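Local coordinates for thioesterase superfamily (Jannaschia sp., PDB 2OAF), which probably hydrolyses thioesters, as a hot-dog-fold member of the thioesterase superfamily, at the interface of chains A and B. Sequence-based numbering; all coordinates share one arbitrary frame. Chains: chain A/B, Thioesterase superfamily.

The interface of chains A and B. Residues chain A 9, 40, 75-80; chain B 74-78.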
loop_
_atom_site.group_PDB
_atom_site.type_symbol
_atom_site.label_atom_id
_atom_site.label_comp_id
_atom_site.label_asym_id
_atom_site.label_seq_id
_atom_site.Cartn_x
_atom_site.Cartn_y
_atom_site.Cartn_z
HETATM N N MSE A 9 18.781 21.283 -2.189
HETATM C CA MSE A 9 19.041 20.188 -3.155
HETATM C C MSE A 9 19.300 20.833 -4.559
HETATM O O MSE A 9 19.122 22.054 -4.768
HETATM C CB MSE A 9 17.880 19.140 -3.121
HETATM C CG MSE A 9 17.611 18.484 -1.684
HETATM SE SE MSE A 9 16.636 16.660 -1.434
HETATM C CE MSE A 9 15.884 16.690 0.456
ATOM N N PRO A 40 6.969 8.076 -0.692
ATOM C CA PRO A 40 8.166 7.361 -1.117
ATOM C C PRO A 40 7.879 6.303 -2.154
ATOM O O PRO A 40 8.670 6.129 -3.083
ATOM C CB PRO A 40 8.680 6.723 0.175
ATOM C CG PRO A 40 8.210 7.599 1.202
ATOM C CD PRO A 40 6.829 8.004 0.768
ATOM N N ARG A 75 19.674 4.675 1.235
ATOM C CA ARG A 75 19.238 5.929 1.832
ATOM C C ARG A 75 18.154 6.578 0.990
ATOM O O ARG A 75 18.178 6.525 -0.231
ATOM C CB ARG A 75 20.427 6.887 2.025
ATOM C CG ARG A 75 20.034 8.246 2.649
ATOM C CD ARG A 75 21.239 9.110 2.919
ATOM N NE ARG A 75 20.822 10.473 3.237
ATOM C CZ ARG A 75 20.383 10.905 4.422
ATOM N NH1 ARG A 75 20.293 10.104 5.468
ATOM N NH2 ARG A 75 20.019 12.181 4.555
ATOM N N LEU A 76 17.226 7.232 1.673
ATOM C CA LEU A 76 16.309 8.146 1.025
ATOM C C LEU A 76 16.042 9.341 1.918
ATOM O O LEU A 76 16.094 9.256 3.164
ATOM C CB LEU A 76 15.013 7.442 0.639
ATOM C CG LEU A 76 14.012 6.924 1.644
ATOM C CD1 LEU A 76 13.075 8.008 2.222
ATOM C CD2 LEU A 76 13.145 5.811 0.973
ATOM N N GLU A 77 15.824 10.476 1.280
ATOM C CA GLU A 77 15.432 11.673 2.003
ATOM C C GLU A 77 14.457 12.482 1.142
ATOM O O GLU A 77 14.583 12.535 -0.075
ATOM C CB GLU A 77 16.646 12.489 2.410
ATOM C CG GLU A 77 17.453 12.976 1.266
ATOM C CD GLU A 77 18.488 14.025 1.688
ATOM O OE1 GLU A 77 18.119 14.976 2.412
ATOM O OE2 GLU A 77 19.647 13.920 1.249
HETATM N N MSE A 78 13.451 13.066 1.786
HETATM C CA MSE A 78 12.406 13.811 1.098
HETATM C C MSE A 78 12.002 15.009 1.919
HETATM O O MSE A 78 11.891 14.920 3.136
HETATM C CB MSE A 78 11.178 12.938 0.878
HETATM C CG MSE A 78 11.447 11.629 0.138
HETATM SE SE MSE A 78 9.829 10.666 -0.283
HETATM C CE MSE A 78 9.156 11.801 -1.610
ATOM N N ASP A 79 11.788 16.136 1.250
ATOM C CA ASP A 79 11.193 17.317 1.858
ATOM C C ASP A 79 9.844 17.553 1.231
ATOM O O ASP A 79 9.710 17.492 0.029
ATOM C CB ASP A 79 12.048 18.543 1.615
ATOM C CG ASP A 79 13.374 18.484 2.338
ATOM O OD1 ASP A 79 13.541 17.658 3.271
ATOM O OD2 ASP A 79 14.253 19.267 1.961
ATOM N N PHE A 80 8.839 17.795 2.061
ATOM C CA PHE A 80 7.466 17.963 1.568
ATOM C C PHE A 80 7.114 19.421 1.675
ATOM O O PHE A 80 7.009 19.941 2.765
ATOM C CB PHE A 80 6.486 17.115 2.374
ATOM C CG PHE A 80 6.927 15.695 2.501
ATOM C CD1 PHE A 80 6.907 14.869 1.405
ATOM C CD2 PHE A 80 7.409 15.208 3.702
ATOM C CE1 PHE A 80 7.328 13.553 1.506
ATOM C CE2 PHE A 80 7.866 13.932 3.795
ATOM C CZ PHE A 80 7.829 13.105 2.698
ATOM N N VAL B 74 6.882 17.264 7.081
ATOM C CA VAL B 74 7.613 18.200 6.218
ATOM C C VAL B 74 8.964 17.626 5.766
ATOM O O VAL B 74 9.526 18.092 4.784
ATOM C CB VAL B 74 7.780 19.589 6.861
ATOM C CG1 VAL B 74 6.421 20.293 6.972
ATOM C CG2 VAL B 74 8.464 19.500 8.213
ATOM N N ARG B 75 9.460 16.606 6.459
ATOM C CA ARG B 75 10.677 15.918 6.047
ATOM C C ARG B 75 10.750 14.508 6.600
ATOM O O ARG B 75 10.255 14.210 7.701
ATOM C CB ARG B 75 11.914 16.700 6.492
ATOM C CG ARG B 75 13.265 16.026 6.142
ATOM C CD ARG B 75 14.437 16.985 6.420
ATOM N NE ARG B 75 15.721 16.273 6.365
ATOM C CZ ARG B 75 16.393 16.009 5.245
ATOM N NH1 ARG B 75 15.942 16.425 4.073
ATOM N NH2 ARG B 75 17.543 15.332 5.302
ATOM N N LEU B 76 11.351 13.626 5.814
ATOM C CA LEU B 76 11.757 12.313 6.330
ATOM C C LEU B 76 13.099 11.878 5.715
ATOM O O LEU B 76 13.428 12.222 4.561
ATOM C CB LEU B 76 10.672 11.294 6.098
ATOM C CG LEU B 76 10.324 10.733 4.732
ATOM C CD1 LEU B 76 11.287 9.695 4.317
ATOM C CD2 LEU B 76 8.929 10.090 4.818
ATOM N N GLU B 77 13.885 11.165 6.503
ATOM C CA GLU B 77 15.119 10.579 5.985
ATOM C C GLU B 77 15.324 9.250 6.651
ATOM O O GLU B 77 14.998 9.082 7.859
ATOM C CB GLU B 77 16.342 11.478 6.180
ATOM C CG GLU B 77 16.673 11.805 7.603
ATOM C CD GLU B 77 18.041 12.490 7.770
ATOM O OE1 GLU B 77 19.080 11.939 7.309
ATOM O OE2 GLU B 77 18.063 13.576 8.393
HETATM N N MSE B 78 15.797 8.290 5.849
HETATM C CA MSE B 78 16.006 6.906 6.319
HETATM C C MSE B 78 17.277 6.372 5.729
HETATM O O MSE B 78 17.545 6.597 4.552
HETATM C CB MSE B 78 14.837 6.016 5.917
HETATM C CG MSE B 78 13.485 6.536 6.399
HETATM SE SE MSE B 78 12.024 5.342 6.072
HETATM C CE MSE B 78 12.506 3.903 7.255
#
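Carboxylate oxygen OE1 of B:Glu77 accepts two hydrogen bonds from the end of the A:Arg75 guanidinium, with NH1 and NH2 both at 2.9 Å. Both donors hold OE1 in the guanidinium plane, but the carboxylate is turned 77° against it, so NH1 uses the anti lone pair while NH2 arrives from above the carboxylate plane. The twin grip joins B:Arg75 to OE1 of A:Glu77, with NH2 at 3.0 Å and NH1 at 3.1 Å. B:Arg75 NH1 also gives a straighter bond to the syn lone pair of A:Asp79 OD1, 2.8 Å away. This arginine reaches both acids with CG anti to the backbone N (chi1 178°) and the chain extended to NE, then turns at the CD-NE bond (chi4 83°). An alanine at B:Arg75 would take away the guanidinium, leaving both carboxylates without this partner, and would probably weaken the strand pairing. A:Arg75 NH2 and B:Arg75 NH2 lie 4.1 Å apart, a closeness of like charges that the glutamates probably offset. On the opposite sheet face, A:Phe80 turns its ring edge to B:Leu76, CZ to CD2 3.8 Å. Between these faces the backbones pair antiparallel about A:Glu77 and B:Glu77: A:Met78 N bonds B:Leu76 O at 2.9 Å, and A:Phe80 N meets B:Val74 O from above the carbonyl plane. Strands 73-80 thus join edge to edge across a two-fold axis, continuing one sheet through both subunits, probably the basic hot-dog dimer, two of which would make up the deposited four-copy assembly.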